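Local atomic coordinates of dihydrofolate reductase (Moritella profunda, PDB entry 3IA4), a protein that catalyses the NADPH-dependent reduction of 7,8-dihydrofolate to tetrahydrofolate, probably a key step of folate metabolism needed for glycine, purine and DNA precursor synthesis. Residues A109-L119 against H151-R160. Sequence-based numbering, arbitrary orientation.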
loop_
_atom_site.group_PDB
_atom_site.type_symbol
_atom_site.label_atom_id
_atom_site.label_comp_id
_atom_site.label_asym_id
_atom_site.label_seq_id
_atom_site.Cartn_x
_atom_site.Cartn_y
_atom_site.Cartn_z
ATOM N N ALA A 109 9.544 7.691 4.038
ATOM C CA ALA A 109 9.649 6.380 3.422
ATOM C C ALA A 109 11.045 6.159 2.890
ATOM O O ALA A 109 11.668 7.031 2.244
ATOM C CB ALA A 109 8.624 6.213 2.298
ATOM N N ASP A 110 11.539 4.977 3.185
ATOM C CA ASP A 110 12.813 4.571 2.639
ATOM C C ASP A 110 12.642 3.927 1.240
ATOM O O ASP A 110 13.580 3.998 0.424
ATOM C CB ASP A 110 13.416 3.517 3.590
ATOM C CG ASP A 110 13.778 4.098 4.958
ATOM O OD1 ASP A 110 13.410 3.483 5.973
ATOM O OD2 ASP A 110 14.465 5.159 5.043
ATOM N N ARG A 111 11.527 3.197 1.024
ATOM C CA ARG A 111 11.292 2.487 -0.235
ATOM C C ARG A 111 9.824 2.654 -0.632
ATOM O O ARG A 111 8.958 2.750 0.251
ATOM C CB ARG A 111 11.553 0.971 -0.073
ATOM C CG ARG A 111 12.970 0.586 0.273
ATOM C CD ARG A 111 12.966 -0.918 0.483
ATOM N NE ARG A 111 14.344 -1.376 0.606
ATOM C CZ ARG A 111 14.644 -2.646 0.854
ATOM N NH1 ARG A 111 13.663 -3.505 1.092
ATOM N NH2 ARG A 111 15.920 -3.029 0.936
ATOM N N LEU A 112 9.560 2.652 -1.934
ATOM C CA LEU A 112 8.218 2.546 -2.483
ATOM C C LEU A 112 8.176 1.299 -3.330
ATOM O O LEU A 112 9.009 1.110 -4.214
ATOM C CB LEU A 112 7.896 3.738 -3.390
ATOM C CG LEU A 112 7.958 5.104 -2.660
ATOM C CD1 LEU A 112 7.668 6.223 -3.696
ATOM C CD2 LEU A 112 7.065 5.211 -1.407
ATOM N N TYR A 113 7.193 0.451 -3.083
ATOM C CA TYR A 113 6.965 -0.707 -3.925
ATOM C C TYR A 113 5.789 -0.313 -4.806
ATOM O O TYR A 113 4.637 -0.353 -4.381
ATOM C CB TYR A 113 6.527 -1.916 -3.072
ATOM C CG TYR A 113 7.609 -2.540 -2.189
ATOM C CD1 TYR A 113 7.844 -3.907 -2.282
ATOM C CD2 TYR A 113 8.310 -1.805 -1.230
ATOM C CE1 TYR A 113 8.743 -4.522 -1.467
ATOM C CE2 TYR A 113 9.275 -2.443 -0.394
ATOM C CZ TYR A 113 9.433 -3.815 -0.527
ATOM O OH TYR A 113 10.388 -4.457 0.246
ATOM N N LEU A 114 6.059 0.117 -6.030
ATOM C CA LEU A 114 4.992 0.603 -6.889
ATOM C C LEU A 114 4.655 -0.385 -7.999
ATOM O O LEU A 114 5.506 -0.814 -8.763
ATOM C CB LEU A 114 5.406 1.930 -7.558
ATOM C CG LEU A 114 5.766 3.075 -6.569
ATOM C CD1 LEU A 114 6.045 4.380 -7.266
ATOM C CD2 LEU A 114 4.612 3.278 -5.552
ATOM N N THR A 115 3.386 -0.639 -8.151
ATOM C CA THR A 115 2.928 -1.293 -9.384
ATOM C C THR A 115 2.312 -0.196 -10.247
ATOM O O THR A 115 1.537 0.616 -9.733
ATOM C CB THR A 115 1.842 -2.262 -8.988
ATOM O OG1 THR A 115 2.448 -3.300 -8.200
ATOM C CG2 THR A 115 1.176 -2.901 -10.244
ATOM N N HIS A 116 2.737 -0.090 -11.509
ATOM C CA HIS A 116 2.094 0.841 -12.417
ATOM C C HIS A 116 1.247 0.050 -13.361
ATOM O O HIS A 116 1.762 -0.845 -14.055
ATOM C CB HIS A 116 3.180 1.577 -13.201
ATOM C CG HIS A 116 4.112 2.333 -12.323
ATOM N ND1 HIS A 116 3.837 3.619 -11.895
ATOM C CD2 HIS A 116 5.325 2.010 -11.819
ATOM C CE1 HIS A 116 4.847 4.052 -11.150
ATOM N NE2 HIS A 116 5.751 3.090 -11.078
ATOM N N ILE A 117 -0.052 0.398 -13.398
ATOM C CA ILE A 117 -1.002 -0.218 -14.350
ATOM C C ILE A 117 -1.270 0.661 -15.570
ATOM O O ILE A 117 -1.525 1.865 -15.432
ATOM C CB ILE A 117 -2.334 -0.468 -13.597
ATOM C CG1 ILE A 117 -2.043 -1.269 -12.331
ATOM C CG2 ILE A 117 -3.375 -1.146 -14.546
ATOM C CD1 ILE A 117 -3.289 -1.383 -11.379
ATOM N N GLU A 118 -1.209 0.088 -16.781
ATOM C CA GLU A 118 -1.421 0.898 -17.968
ATOM C C GLU A 118 -2.910 1.065 -18.204
ATOM O O GLU A 118 -3.517 0.330 -19.014
ATOM C CB GLU A 118 -0.754 0.260 -19.185
ATOM C CG GLU A 118 0.749 0.204 -19.068
ATOM C CD GLU A 118 1.420 -0.311 -20.361
ATOM O OE1 GLU A 118 0.770 -0.270 -21.449
ATOM O OE2 GLU A 118 2.587 -0.748 -20.253
ATOM N N LEU A 119 -3.523 2.004 -17.475
ATOM C CA LEU A 119 -4.957 2.204 -17.546
ATOM C C LEU A 119 -5.238 3.657 -17.175
ATOM O O LEU A 119 -4.658 4.145 -16.213
ATOM C CB LEU A 119 -5.623 1.281 -16.519
ATOM C CG LEU A 119 -7.108 1.529 -16.283
ATOM C CD1 LEU A 119 -7.987 1.143 -17.449
ATOM C CD2 LEU A 119 -7.425 0.657 -15.101
ATOM N N HIS A 151 -5.024 -5.657 -18.275
ATOM C CA HIS A 151 -4.156 -4.512 -18.478
ATOM C C HIS A 151 -2.732 -4.910 -18.232
ATOM O O HIS A 151 -2.470 -5.693 -17.329
ATOM C CB HIS A 151 -4.510 -3.415 -17.403
ATOM C CG HIS A 151 -5.980 -3.172 -17.285
ATOM N ND1 HIS A 151 -6.728 -2.727 -18.349
ATOM C CD2 HIS A 151 -6.841 -3.296 -16.241
ATOM C CE1 HIS A 151 -8.000 -2.628 -17.987
ATOM N NE2 HIS A 151 -8.096 -2.956 -16.711
ATOM N N ASN A 152 -1.802 -4.329 -18.994
ATOM C CA ASN A 152 -0.404 -4.475 -18.699
ATOM C C ASN A 152 -0.097 -3.789 -17.361
ATOM O O ASN A 152 -0.647 -2.738 -17.074
ATOM C CB ASN A 152 0.403 -3.744 -19.752
ATOM C CG ASN A 152 0.265 -4.360 -21.143
ATOM O OD1 ASN A 152 0.099 -5.539 -21.259
ATOM N ND2 ASN A 152 0.336 -3.541 -22.193
ATOM N N TYR A 153 0.797 -4.375 -16.598
ATOM C CA TYR A 153 1.283 -3.690 -15.368
ATOM C C TYR A 153 2.709 -4.043 -15.102
ATOM O O TYR A 153 3.261 -4.946 -15.749
ATOM C CB TYR A 153 0.357 -3.927 -14.164
ATOM C CG TYR A 153 0.282 -5.386 -13.706
ATOM C CD1 TYR A 153 -0.539 -6.295 -14.356
ATOM C CD2 TYR A 153 1.056 -5.824 -12.648
ATOM C CE1 TYR A 153 -0.583 -7.660 -13.931
ATOM C CE2 TYR A 153 1.001 -7.159 -12.198
ATOM C CZ TYR A 153 0.181 -8.054 -12.847
ATOM O OH TYR A 153 0.147 -9.377 -12.400
ATOM N N ARG A 154 3.352 -3.292 -14.215
ATOM C CA ARG A 154 4.764 -3.576 -13.982
ATOM C C ARG A 154 5.055 -3.180 -12.545
ATOM O O ARG A 154 4.347 -2.368 -11.944
ATOM C CB ARG A 154 5.697 -2.834 -14.966
ATOM C CG ARG A 154 5.699 -1.363 -14.709
ATOM C CD ARG A 154 6.458 -0.599 -15.823
ATOM N NE ARG A 154 6.327 0.851 -15.606
ATOM C CZ ARG A 154 5.311 1.583 -16.064
ATOM N NH1 ARG A 154 5.266 2.898 -15.806
ATOM N NH2 ARG A 154 4.308 1.008 -16.760
ATOM N N PHE A 155 6.062 -3.821 -11.991
ATOM C CA PHE A 155 6.541 -3.513 -10.632
ATOM C C PHE A 155 7.846 -2.733 -10.629
ATOM O O PHE A 155 8.751 -3.021 -11.399
ATOM C CB PHE A 155 6.758 -4.840 -9.934
ATOM C CG PHE A 155 7.295 -4.678 -8.566
ATOM C CD1 PHE A 155 6.502 -4.051 -7.594
ATOM C CD2 PHE A 155 8.606 -5.042 -8.247
ATOM C CE1 PHE A 155 6.994 -3.825 -6.314
ATOM C CE2 PHE A 155 9.110 -4.826 -6.937
ATOM C CZ PHE A 155 8.306 -4.210 -5.990
ATOM N N SER A 156 7.961 -1.735 -9.741
ATOM C CA SER A 156 9.189 -0.973 -9.622
ATOM C C SER A 156 9.426 -0.740 -8.139
ATOM O O SER A 156 8.577 -0.124 -7.472
ATOM C CB SER A 156 8.987 0.369 -10.365
ATOM O OG SER A 156 10.037 1.279 -10.173
ATOM N N LEU A 157 10.568 -1.199 -7.623
ATOM C CA LEU A 157 10.909 -0.929 -6.260
ATOM C C LEU A 157 11.901 0.224 -6.217
ATOM O O LEU A 157 13.010 0.145 -6.771
ATOM C CB LEU A 157 11.374 -2.239 -5.592
ATOM C CG LEU A 157 11.886 -2.205 -4.160
ATOM C CD1 LEU A 157 11.180 -1.315 -3.268
ATOM C CD2 LEU A 157 11.921 -3.653 -3.584
ATOM N N LEU A 158 11.447 1.346 -5.647
ATOM C CA LEU A 158 12.293 2.534 -5.538
ATOM C C LEU A 158 12.852 2.728 -4.139
ATOM O O LEU A 158 12.137 2.571 -3.119
ATOM C CB LEU A 158 11.508 3.793 -5.892
ATOM C CG LEU A 158 10.778 3.852 -7.225
ATOM C CD1 LEU A 158 10.049 5.163 -7.364
ATOM C CD2 LEU A 158 11.836 3.720 -8.319
ATOM N N GLU A 159 14.107 3.165 -4.096
ATOM C CA GLU A 159 14.774 3.493 -2.848
ATOM C C GLU A 159 15.032 4.982 -2.817
ATOM O O GLU A 159 15.549 5.530 -3.789
ATOM C CB GLU A 159 16.109 2.735 -2.849
ATOM C CG GLU A 159 16.800 2.617 -1.572
ATOM C CD GLU A 159 18.095 1.829 -1.779
ATOM O OE1 GLU A 159 18.956 2.306 -2.551
ATOM O OE2 GLU A 159 18.221 0.726 -1.196
ATOM N N ARG A 160 14.709 5.633 -1.695
ATOM C CA ARG A 160 14.940 7.071 -1.561
ATOM C C ARG A 160 16.430 7.367 -1.640
ATOM O O ARG A 160 17.249 6.668 -1.019
ATOM C CB ARG A 160 14.309 7.599 -0.252
ATOM C CG ARG A 160 14.446 9.069 -0.078
ATOM C CD ARG A 160 13.458 9.908 -0.881
ATOM N NE ARG A 160 13.859 11.316 -0.698
ATOM C CZ ARG A 160 13.406 12.131 0.243
ATOM N NH1 ARG A 160 13.920 13.396 0.330
ATOM N NH2 ARG A 160 12.480 11.736 1.118
HETATM O O HOH W 1 11.046 9.541 1.317
HETATM O O HOH W 2 16.654 4.851 1.144
HETATM O O HOH W 3 8.528 3.748 -10.289
HETATM O O HOH W 4 3.587 -1.652 -17.948
HETATM O O HOH W 5 -2.846 -2.116 -20.510
HETATM O O HOH W 6 -5.660 -1.521 -20.431
#
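Neighbouring antiparallel strands of the central DHFR sheet, 111-117 and 153-160, illustrate how one regular backbone pairing can serve two unlike faces. L112, L114 and H116 form hydrogen-bonded pairs with L158, S156 and R154, each pair joined by two N-H···O=C bonds; L112 N to L158 O spans 2.8 Å. On the face bearing Y113, T115 and F155, L157 CD1 sits over one face of the Y113 ring, 3.8 Å from its centroid, a CH-pi contact. F155 lies alongside, its CZ 3.7 Å from Y113 CD1, with CG trans to the backbone N (chi1 178°), which swings the ring toward the tyrosine. An alanine in place of Y113 would probably leave L157 CD1 without its aromatic platform and E92 without the hydroxyl that bonds it. In this eight-stranded DHFR fold the same face packs on helix 26-36, and T115, bonded through OG1 to E28, touches methotrexate. On the opposite face, H116 CB sits over the centre of the R154 guanidinium, 3.6 Å from R154 CZ, and the ring and guanidinium planes are 12° apart. One water links R154 NH2 to E118 OE2, while another joins H116 NE2 to S156 OG, which is also hydrogen-bonded to E137.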